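Local coordinates for novel protein similar to vertebrate potassium voltage-gated channel, subfamily H (Eag-related) family (Danio rerio, PDB 3UKN) that probably forms the pore of a voltage-gated potassium channel of the KCNH family, seen here as its cytoplasmic C-linker and cyclic nucleotide-binding homology domain, at residues Q43-N49 with E107-R111; I69-K75 with R92-I98. All blocks are in the same frame, centred on the assembly; numbering follows the deposited sequence.

Interaction 1. Residues Q43-N49 with E107-R111; sequences QTTWSVN and EFLIR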
ATOM      1  N   GLN B  43      -4.493  -0.507  19.122  1.00 53.25           N
ATOM      2  CA  GLN B  43      -5.336  -1.685  19.307  1.00 59.73           C
ATOM      3  C   GLN B  43      -6.803  -1.312  19.538  1.00 70.44           C
ATOM      4  O   GLN B  43      -7.700  -2.135  19.364  1.00 79.18           O
ATOM      5  CB  GLN B  43      -4.784  -2.604  20.411  1.00 58.72           C
ATOM      6  CG  GLN B  43      -4.649  -1.972  21.779  1.00 68.02           C
ATOM      7  CD  GLN B  43      -3.708  -2.763  22.689  1.00 76.65           C
ATOM      8  OE1 GLN B  43      -2.566  -3.047  22.316  1.00 78.54           O
ATOM      9  NE2 GLN B  43      -4.186  -3.125  23.883  1.00 72.14           N
ATOM     10  N   THR B  44      -7.035  -0.055  19.897  1.00 37.28           N
ATOM     11  CA  THR B  44      -8.393   0.483  20.041  1.00 49.18           C
ATOM     12  C   THR B  44      -9.009   0.880  18.695  1.00 46.49           C
ATOM     13  O   THR B  44     -10.227   0.875  18.536  1.00 55.26           O
ATOM     14  CB  THR B  44      -8.400   1.717  20.990  1.00 62.08           C
ATOM     15  OG1 THR B  44      -8.564   1.281  22.345  1.00 67.65           O
ATOM     16  CG2 THR B  44      -9.518   2.701  20.633  1.00 69.37           C
ATOM     17  N   THR B  45      -8.162   1.223  17.727  1.00 49.52           N
ATOM     18  CA  THR B  45      -8.654   1.721  16.443  1.00 54.63           C
ATOM     19  C   THR B  45      -8.405   0.776  15.267  1.00 44.27           C
ATOM     20  O   THR B  45      -8.802   1.069  14.148  1.00 42.18           O
ATOM     21  CB  THR B  45      -8.054   3.102  16.108  1.00 55.83           C
ATOM     22  OG1 THR B  45      -6.632   2.982  15.967  1.00 49.52           O
ATOM     23  CG2 THR B  45      -8.361   4.116  17.214  1.00 66.71           C
ATOM     24  N   TRP B  46      -7.773  -0.362  15.522  1.00 64.45           N
ATOM     25  CA  TRP B  46      -7.399  -1.286  14.452  1.00 52.88           C
ATOM     26  C   TRP B  46      -8.548  -2.040  13.774  1.00 57.42           C
ATOM     27  O   TRP B  46      -9.507  -2.453  14.422  1.00 59.26           O
ATOM     28  CB  TRP B  46      -6.397  -2.312  14.978  1.00 39.75           C
ATOM     29  CG  TRP B  46      -6.150  -3.450  14.032  1.00 38.66           C
ATOM     30  CD1 TRP B  46      -6.722  -4.694  14.073  1.00 39.02           C
ATOM     31  CD2 TRP B  46      -5.265  -3.451  12.901  1.00 31.09           C
ATOM     32  NE1 TRP B  46      -6.246  -5.466  13.035  1.00 38.57           N
ATOM     33  CE2 TRP B  46      -5.351  -4.722  12.301  1.00 29.50           C
ATOM     34  CE3 TRP B  46      -4.406  -2.497  12.338  1.00 33.63           C
ATOM     35  CZ2 TRP B  46      -4.609  -5.070  11.169  1.00 27.27           C
ATOM     36  CZ3 TRP B  46      -3.672  -2.840  11.211  1.00 26.48           C
ATOM     37  CH2 TRP B  46      -3.778  -4.117  10.638  1.00 28.90           C
ATOM     38  N   SER B  47      -8.422  -2.228  12.461  1.00 42.47           N
ATOM     39  CA  SER B  47      -9.209  -3.223  11.725  1.00 40.80           C
ATOM     40  C   SER B  47      -8.364  -3.763  10.569  1.00 34.39           C
ATOM     41  O   SER B  47      -7.516  -3.058  10.021  1.00 23.65           O
ATOM     42  CB  SER B  47     -10.517  -2.636  11.192  1.00 42.07           C
ATOM     43  OG  SER B  47     -10.265  -1.734  10.131  1.00 44.11           O
ATOM     44  N   VAL B  48      -8.579  -5.013  10.186  1.00 40.81           N
ATOM     45  CA  VAL B  48      -7.876  -5.512   9.018  1.00 32.22           C
ATOM     46  C   VAL B  48      -8.242  -4.700   7.795  1.00 29.12           C
ATOM     47  O   VAL B  48      -7.379  -4.385   6.985  1.00 30.23           O
ATOM     48  CB  VAL B  48      -8.157  -6.979   8.743  1.00 30.60           C
ATOM     49  CG1 VAL B  48      -7.650  -7.354   7.344  1.00 25.14           C
ATOM     50  CG2 VAL B  48      -7.496  -7.819   9.811  1.00 22.59           C
ATOM     51  N   ASN B  49      -9.520  -4.362   7.665  1.00 28.72           N
ATOM     52  CA  ASN B  49     -10.003  -3.639   6.491  1.00 29.75           C
ATOM     53  C   ASN B  49      -9.193  -2.378   6.239  1.00 34.38           C
ATOM     54  O   ASN B  49      -8.849  -2.089   5.103  1.00 30.95           O
ATOM     55  CB  ASN B  49     -11.497  -3.309   6.612  1.00 35.19           C
ATOM     56  CG  ASN B  49     -12.003  -2.465   5.450  1.00 35.62           C
ATOM     57  OD1 ASN B  49     -12.081  -2.929   4.318  1.00 31.63           O
ATOM     58  ND2 ASN B  49     -12.350  -1.220   5.731  1.00 36.43           N
ATOM     59  N   GLU B 107     -10.645  -9.436  17.209  1.00 29.17           N
ATOM     60  CA  GLU B 107     -10.000  -8.481  16.303  1.00 37.66           C
ATOM     61  C   GLU B 107     -11.000  -8.064  15.220  1.00 32.89           C
ATOM     62  O   GLU B 107     -11.670  -8.916  14.633  1.00 28.77           O
ATOM     63  CB  GLU B 107      -8.714  -9.076  15.691  1.00 32.22           C
ATOM     64  CG  GLU B 107      -8.115  -8.262  14.532  1.00 34.36           C
ATOM     65  CD  GLU B 107      -6.814  -8.871  13.959  1.00 48.71           C
ATOM     66  OE1 GLU B 107      -6.315  -9.875  14.525  1.00 47.42           O
ATOM     67  OE2 GLU B 107      -6.298  -8.343  12.938  1.00 48.37           O
ATOM     68  N   PHE B 108     -11.116  -6.760  14.968  1.00 30.29           N
ATOM     69  CA  PHE B 108     -12.071  -6.259  13.968  1.00 31.16           C
ATOM     70  C   PHE B 108     -11.562  -6.475  12.546  1.00 24.76           C
ATOM     71  O   PHE B 108     -10.493  -5.973  12.182  1.00 34.51           O
ATOM     72  CB  PHE B 108     -12.354  -4.759  14.169  1.00 30.66           C
ATOM     73  CG  PHE B 108     -13.287  -4.459  15.305  1.00 34.60           C
ATOM     74  CD1 PHE B 108     -14.639  -4.222  15.067  1.00 35.26           C
ATOM     75  CD2 PHE B 108     -12.813  -4.407  16.612  1.00 35.23           C
ATOM     76  CE1 PHE B 108     -15.505  -3.949  16.113  1.00 43.57           C
ATOM     77  CE2 PHE B 108     -13.681  -4.135  17.673  1.00 44.58           C
ATOM     78  CZ  PHE B 108     -15.030  -3.902  17.418  1.00 46.45           C
ATOM     79  N   LEU B 109     -12.320  -7.208  11.736  1.00 33.87           N
ATOM     80  CA  LEU B 109     -12.008  -7.312  10.312  1.00 23.04           C
ATOM     81  C   LEU B 109     -12.443  -6.021   9.649  1.00 30.47           C
ATOM     82  O   LEU B 109     -11.714  -5.446   8.844  1.00 36.17           O
ATOM     83  CB  LEU B 109     -12.733  -8.502   9.692  1.00 30.23           C
ATOM     84  CG  LEU B 109     -12.607  -8.626   8.178  1.00 33.24           C
ATOM     85  CD1 LEU B 109     -11.142  -8.732   7.838  1.00 37.27           C
ATOM     86  CD2 LEU B 109     -13.362  -9.845   7.685  1.00 31.53           C
ATOM     87  N   ILE B 110     -13.627  -5.551  10.048  1.00 32.13           N
ATOM     88  CA  ILE B 110     -14.259  -4.354   9.497  1.00 35.01           C
ATOM     89  C   ILE B 110     -14.975  -3.584  10.605  1.00 43.42           C
ATOM     90  O   ILE B 110     -15.627  -4.181  11.455  1.00 43.83           O
ATOM     91  CB  ILE B 110     -15.289  -4.757   8.432  1.00 40.11           C
ATOM     92  CG1 ILE B 110     -14.579  -4.993   7.102  1.00 42.03           C
ATOM     93  CG2 ILE B 110     -16.379  -3.700   8.293  1.00 44.77           C
ATOM     94  CD1 ILE B 110     -15.187  -6.079   6.275  1.00 36.74           C
ATOM     95  N   ARG B 111     -14.841  -2.260  10.611  1.00 32.12           N
ATOM     96  CA  ARG B 111     -15.560  -1.439  11.585  1.00 39.76           C
ATOM     97  C   ARG B 111     -16.695  -0.723  10.881  1.00 48.31           C
ATOM     98  O   ARG B 111     -16.511  -0.145   9.806  1.00 44.10           O
ATOM     99  CB  ARG B 111     -14.640  -0.413  12.242  1.00 45.62           C
ATOM    100  CG  ARG B 111     -13.689  -0.978  13.283  1.00 43.09           C
ATOM    101  CD  ARG B 111     -12.912   0.137  14.010  1.00 49.26           C
ATOM    102  NE  ARG B 111     -11.842  -0.410  14.843  1.00 47.46           N
ATOM    103  CZ  ARG B 111     -12.017  -0.924  16.060  1.00 46.86           C
ATOM    104  NH1 ARG B 111     -13.223  -0.954  16.618  1.00 48.20           N
ATOM    105  NH2 ARG B 111     -10.985  -1.409  16.728  1.00 39.56           N
TER
HETATM  106  O   HOH W   1      -9.463  -4.464  16.339  1.00 46.34           O
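Helix 32-45 of the C-linker ends here, and the chain after it runs along the first part of the beta-roll of the cyclic nucleotide-binding homology domain. Arg111 reaches back to the helix end. Arg111 NE makes a weak, long hydrogen bond to Thr45 O (3.5 Å). Trp46 is the first residue beyond the helix. Trp46 O takes weak bonds from Arg111 NE (3.1 Å) and Arg111 NH2 (2.9 Å), and water 1 links the same oxygen to Phe108 N. Trp46 NE1 donates to Glu107 OE2 (2.9 Å), while OE1 of that glutamate is held by Ala104 N. Ser47 CA sits 3.1 Å from Phe108 O, a CH...O contact. Val48 N bonds Phe108 O (2.9 Å), and Val48 CB packs on Leu109 CD1 (3.6 Å). Asn49 N bonds Leu109 O (2.7 Å). Leu109 and Ile110 form a classic beta bulge opposite Val162. Only two of the direct bonds are backbone to backbone; the others need the Trp46-Glu107 pair and Arg111, whose three bonds are all weak.

Interaction 2. Residues I69-K75 with R92-I98; sequences IAMHLNK and RSLSLII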
ATOM      1  N   ILE B  69       3.915 -18.800 -12.451  1.00 35.11           N
ATOM      2  CA  ILE B  69       3.529 -18.722 -11.043  1.00 27.04           C
ATOM      3  C   ILE B  69       2.046 -19.081 -10.833  1.00 30.82           C
ATOM      4  O   ILE B  69       1.700 -19.879  -9.953  1.00 29.80           O
ATOM      5  CB  ILE B  69       3.749 -17.324 -10.463  1.00 27.34           C
ATOM      6  CG1 ILE B  69       5.245 -16.979 -10.439  1.00 37.37           C
ATOM      7  CG2 ILE B  69       3.142 -17.255  -9.073  1.00 27.70           C
ATOM      8  CD1 ILE B  69       5.530 -15.493 -10.522  1.00 33.84           C
ATOM      9  N   ALA B  70       1.169 -18.478 -11.623  1.00 29.93           N
ATOM     10  CA  ALA B  70      -0.262 -18.721 -11.427  1.00 36.52           C
ATOM     11  C   ALA B  70      -0.620 -20.227 -11.427  1.00 39.29           C
ATOM     12  O   ALA B  70      -1.389 -20.680 -10.572  1.00 41.51           O
ATOM     13  CB  ALA B  70      -1.099 -17.943 -12.437  1.00 29.35           C
ATOM     14  N   MET B  71      -0.033 -20.996 -12.346  1.00 46.68           N
ATOM     15  CA  MET B  71      -0.272 -22.442 -12.416  1.00 53.49           C
ATOM     16  C   MET B  71      -0.086 -23.176 -11.079  1.00 59.18           C
ATOM     17  O   MET B  71      -0.717 -24.210 -10.845  1.00 61.46           O
ATOM     18  CB  MET B  71       0.613 -23.098 -13.482  1.00 54.54           C
ATOM     19  CG  MET B  71       0.112 -23.005 -14.925  1.00 52.65           C
ATOM     20  SD  MET B  71       1.430 -23.468 -16.072  1.00 90.27           S
ATOM     21  CE  MET B  71       1.041 -22.465 -17.515  1.00 53.62           C
ATOM     22  N   HIS B  72       0.782 -22.659 -10.210  1.00 37.13           N
ATOM     23  CA  HIS B  72       1.025 -23.305  -8.918  1.00 38.97           C
ATOM     24  C   HIS B  72       0.070 -22.842  -7.812  1.00 51.22           C
ATOM     25  O   HIS B  72       0.178 -23.283  -6.658  1.00 64.51           O
ATOM     26  CB  HIS B  72       2.471 -23.091  -8.466  1.00 44.11           C
ATOM     27  CG  HIS B  72       3.471 -23.850  -9.269  1.00 52.39           C
ATOM     28  ND1 HIS B  72       4.043 -23.346 -10.427  1.00 51.87           N
ATOM     29  CD2 HIS B  72       4.009 -25.083  -9.101  1.00 56.21           C
ATOM     30  CE1 HIS B  72       4.878 -24.230 -10.926  1.00 55.49           C
ATOM     31  NE2 HIS B  72       4.883 -25.296 -10.137  1.00 59.72           N
ATOM     32  N   LEU B  73      -0.852 -21.945  -8.145  1.00 41.67           N
ATOM     33  CA  LEU B  73      -1.785 -21.458  -7.133  1.00 48.56           C
ATOM     34  C   LEU B  73      -3.146 -22.079  -7.352  1.00 51.88           C
ATOM     35  O   LEU B  73      -3.612 -22.182  -8.492  1.00 56.64           O
ATOM     36  CB  LEU B  73      -1.896 -19.925  -7.148  1.00 35.70           C
ATOM     37  CG  LEU B  73      -0.588 -19.126  -7.030  1.00 38.85           C
ATOM     38  CD1 LEU B  73      -0.828 -17.597  -6.992  1.00 30.79           C
ATOM     39  CD2 LEU B  73       0.196 -19.572  -5.823  1.00 41.61           C
ATOM     40  N   ASN B  74      -3.772 -22.506  -6.259  1.00 46.49           N
ATOM     41  CA  ASN B  74      -5.179 -22.917  -6.280  1.00 40.62           C
ATOM     42  C   ASN B  74      -5.929 -22.212  -5.136  1.00 43.06           C
ATOM     43  O   ASN B  74      -6.261 -22.824  -4.119  1.00 56.71           O
ATOM     44  CB  ASN B  74      -5.307 -24.443  -6.176  1.00 40.77           C
ATOM     45  N   LYS B  75      -6.161 -20.912  -5.303  1.00 37.00           N
ATOM     46  CA  LYS B  75      -6.738 -20.092  -4.246  1.00 37.89           C
ATOM     47  C   LYS B  75      -8.214 -20.406  -3.971  1.00 36.53           C
ATOM     48  O   LYS B  75      -9.061 -20.267  -4.855  1.00 27.74           O
ATOM     49  CB  LYS B  75      -6.564 -18.610  -4.591  1.00 37.03           C
ATOM     50  CG  LYS B  75      -5.100 -18.125  -4.531  1.00 35.25           C
ATOM     51  CD  LYS B  75      -4.555 -18.187  -3.113  1.00 38.38           C
ATOM     52  CE  LYS B  75      -3.040 -18.326  -3.105  1.00 52.87           C
ATOM     53  NZ  LYS B  75      -2.495 -18.294  -1.719  1.00 52.75           N
ATOM     54  N   ARG B  92      -6.133 -16.134 -13.743  1.00 28.09           N
ATOM     55  CA  ARG B  92      -4.713 -16.034 -13.402  1.00 39.44           C
ATOM     56  C   ARG B  92      -4.370 -14.693 -12.751  1.00 34.75           C
ATOM     57  O   ARG B  92      -3.831 -14.663 -11.647  1.00 42.55           O
ATOM     58  CB  ARG B  92      -3.827 -16.323 -14.610  1.00 38.48           C
ATOM     59  CG  ARG B  92      -3.685 -17.816 -14.845  1.00 53.14           C
ATOM     60  CD  ARG B  92      -3.002 -18.129 -16.152  1.00 59.61           C
ATOM     61  NE  ARG B  92      -2.832 -19.564 -16.350  1.00 57.78           N
ATOM     62  CZ  ARG B  92      -2.334 -20.098 -17.462  1.00 59.96           C
ATOM     63  NH1 ARG B  92      -1.972 -19.303 -18.463  1.00 59.76           N
ATOM     64  NH2 ARG B  92      -2.200 -21.416 -17.580  1.00 60.54           N
ATOM     65  N   SER B  93      -4.696 -13.601 -13.434  1.00 21.41           N
ATOM     66  CA  SER B  93      -4.534 -12.242 -12.899  1.00 21.62           C
ATOM     67  C   SER B  93      -5.085 -12.106 -11.481  1.00 24.48           C
ATOM     68  O   SER B  93      -4.401 -11.631 -10.591  1.00 30.77           O
ATOM     69  CB  SER B  93      -5.223 -11.227 -13.814  1.00 25.63           C
ATOM     70  OG  SER B  93      -4.840 -11.415 -15.169  1.00 43.52           O
ATOM     71  N   LEU B  94      -6.324 -12.536 -11.271  1.00 27.48           N
ATOM     72  CA  LEU B  94      -6.921 -12.468  -9.949  1.00 22.40           C
ATOM     73  C   LEU B  94      -6.132 -13.243  -8.918  1.00 20.21           C
ATOM     74  O   LEU B  94      -5.991 -12.821  -7.767  1.00 24.81           O
ATOM     75  CB  LEU B  94      -8.368 -12.987  -9.971  1.00 25.62           C
ATOM     76  CG  LEU B  94      -9.410 -12.069 -10.614  1.00 27.51           C
ATOM     77  CD1 LEU B  94     -10.817 -12.698 -10.582  1.00 22.82           C
ATOM     78  CD2 LEU B  94      -9.415 -10.732  -9.906  1.00 31.99           C
ATOM     79  N   SER B  95      -5.638 -14.399  -9.308  1.00 13.49           N
ATOM     80  CA  SER B  95      -5.008 -15.271  -8.326  1.00 33.14           C
ATOM     81  C   SER B  95      -3.701 -14.664  -7.858  1.00 27.92           C
ATOM     82  O   SER B  95      -3.258 -14.937  -6.745  1.00 28.23           O
ATOM     83  CB  SER B  95      -4.751 -16.681  -8.895  1.00 29.82           C
ATOM     84  OG  SER B  95      -3.672 -16.642  -9.795  1.00 28.67           O
ATOM     85  N   LEU B  96      -3.087 -13.847  -8.712  1.00 28.39           N
ATOM     86  CA  LEU B  96      -1.813 -13.220  -8.369  1.00 35.52           C
ATOM     87  C   LEU B  96      -1.916 -12.004  -7.417  1.00 36.15           C
ATOM     88  O   LEU B  96      -0.898 -11.543  -6.905  1.00 38.61           O
ATOM     89  CB  LEU B  96      -1.039 -12.849  -9.641  1.00 36.24           C
ATOM     90  CG  LEU B  96      -0.606 -14.003 -10.551  1.00 32.85           C
ATOM     91  CD1 LEU B  96      -0.148 -13.498 -11.917  1.00 23.04           C
ATOM     92  CD2 LEU B  96       0.471 -14.852  -9.884  1.00 35.87           C
ATOM     93  N   ILE B  97      -3.126 -11.487  -7.189  1.00 33.59           N
ATOM     94  CA  ILE B  97      -3.318 -10.335  -6.296  1.00 33.72           C
ATOM     95  C   ILE B  97      -4.098 -10.722  -5.033  1.00 39.32           C
ATOM     96  O   ILE B  97      -4.544  -9.864  -4.275  1.00 38.21           O
ATOM     97  CB  ILE B  97      -4.035  -9.112  -6.992  1.00 22.03           C
ATOM     98  CG1 ILE B  97      -5.483  -9.466  -7.393  1.00 24.28           C
ATOM     99  CG2 ILE B  97      -3.208  -8.573  -8.182  1.00 24.60           C
ATOM    100  CD1 ILE B  97      -6.296  -8.294  -7.985  1.00 17.29           C
ATOM    101  N   ILE B  98      -4.254 -12.020  -4.805  1.00 31.85           N
ATOM    102  CA  ILE B  98      -4.958 -12.494  -3.619  1.00 31.82           C
ATOM    103  C   ILE B  98      -4.002 -12.555  -2.427  1.00 31.48           C
ATOM    104  O   ILE B  98      -2.894 -13.059  -2.545  1.00 27.96           O
ATOM    105  CB  ILE B  98      -5.594 -13.906  -3.855  1.00 30.44           C
ATOM    106  CG1 ILE B  98      -6.732 -13.827  -4.869  1.00 24.84           C
ATOM    107  CG2 ILE B  98      -6.086 -14.509  -2.553  1.00 29.27           C
ATOM    108  CD1 ILE B  98      -7.361 -15.150  -5.142  1.00 29.56           C
TER
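Arg92 lies on helix 88-96 and opens the contact. Arg92 CG touches Ala70 CB at 3.5 Å, and Arg92 NH2 lies 3.4 Å from Met71 CE. The aliphatic part of the arginine thus covers the last turn of helix 63-71. One turn on, Ser95 points toward the other segment. Ser95 OG bonds back to Arg92 O (2.7 Å) within the helix and lies 3.9 Å from Ala70 CB. Leu73 CD1 approaches Ser95 O at 3.6 Å. The contact joins the end of a C-linker helix to the helix that leads into the beta-roll of the cyclic nucleotide-binding homology domain, whose first strand is 99-103. Leu96 supplies the main apolar surface. Leu96 CD2 meets Ile69 CG2 (3.7 Å), Leu73 CD1 (4.2 Å) and Ala70 CB (4.3 Å). No hydrogen bond crosses between the segments. Beyond the helix, Ile98 CD1 packs on Lys75 CB at 3.6 Å. Lys75 NZ instead bonds His28 NE2 of the second subunit, while Ile98 also rests on Gln171 and Ile173.

In the fold
Interactions 1 and 2 both join the C-linker to the cyclic nucleotide-binding homology domain, on opposite sides of the chain's centre. Their centres are 27 Å apart and their nearest atoms about 12 Å, without touching. In sequence, both segments of interaction 2 fall between those of interaction 1. Helices 32-45 and 63-71 are consecutive. Interaction 1 is largely polar and meets the beta-roll at strand 108-110; interaction 2 is mostly apolar and meets helix 88-96 before it. Both lie close to the second subunit: Thr45 packs on its Phe61, and Ile69 on its Met38. As is known for KCNH channels, the C-terminal strand 200-203 takes the place of a cyclic nucleotide in the beta-roll; Ile110 of interaction 1 touches Leu204.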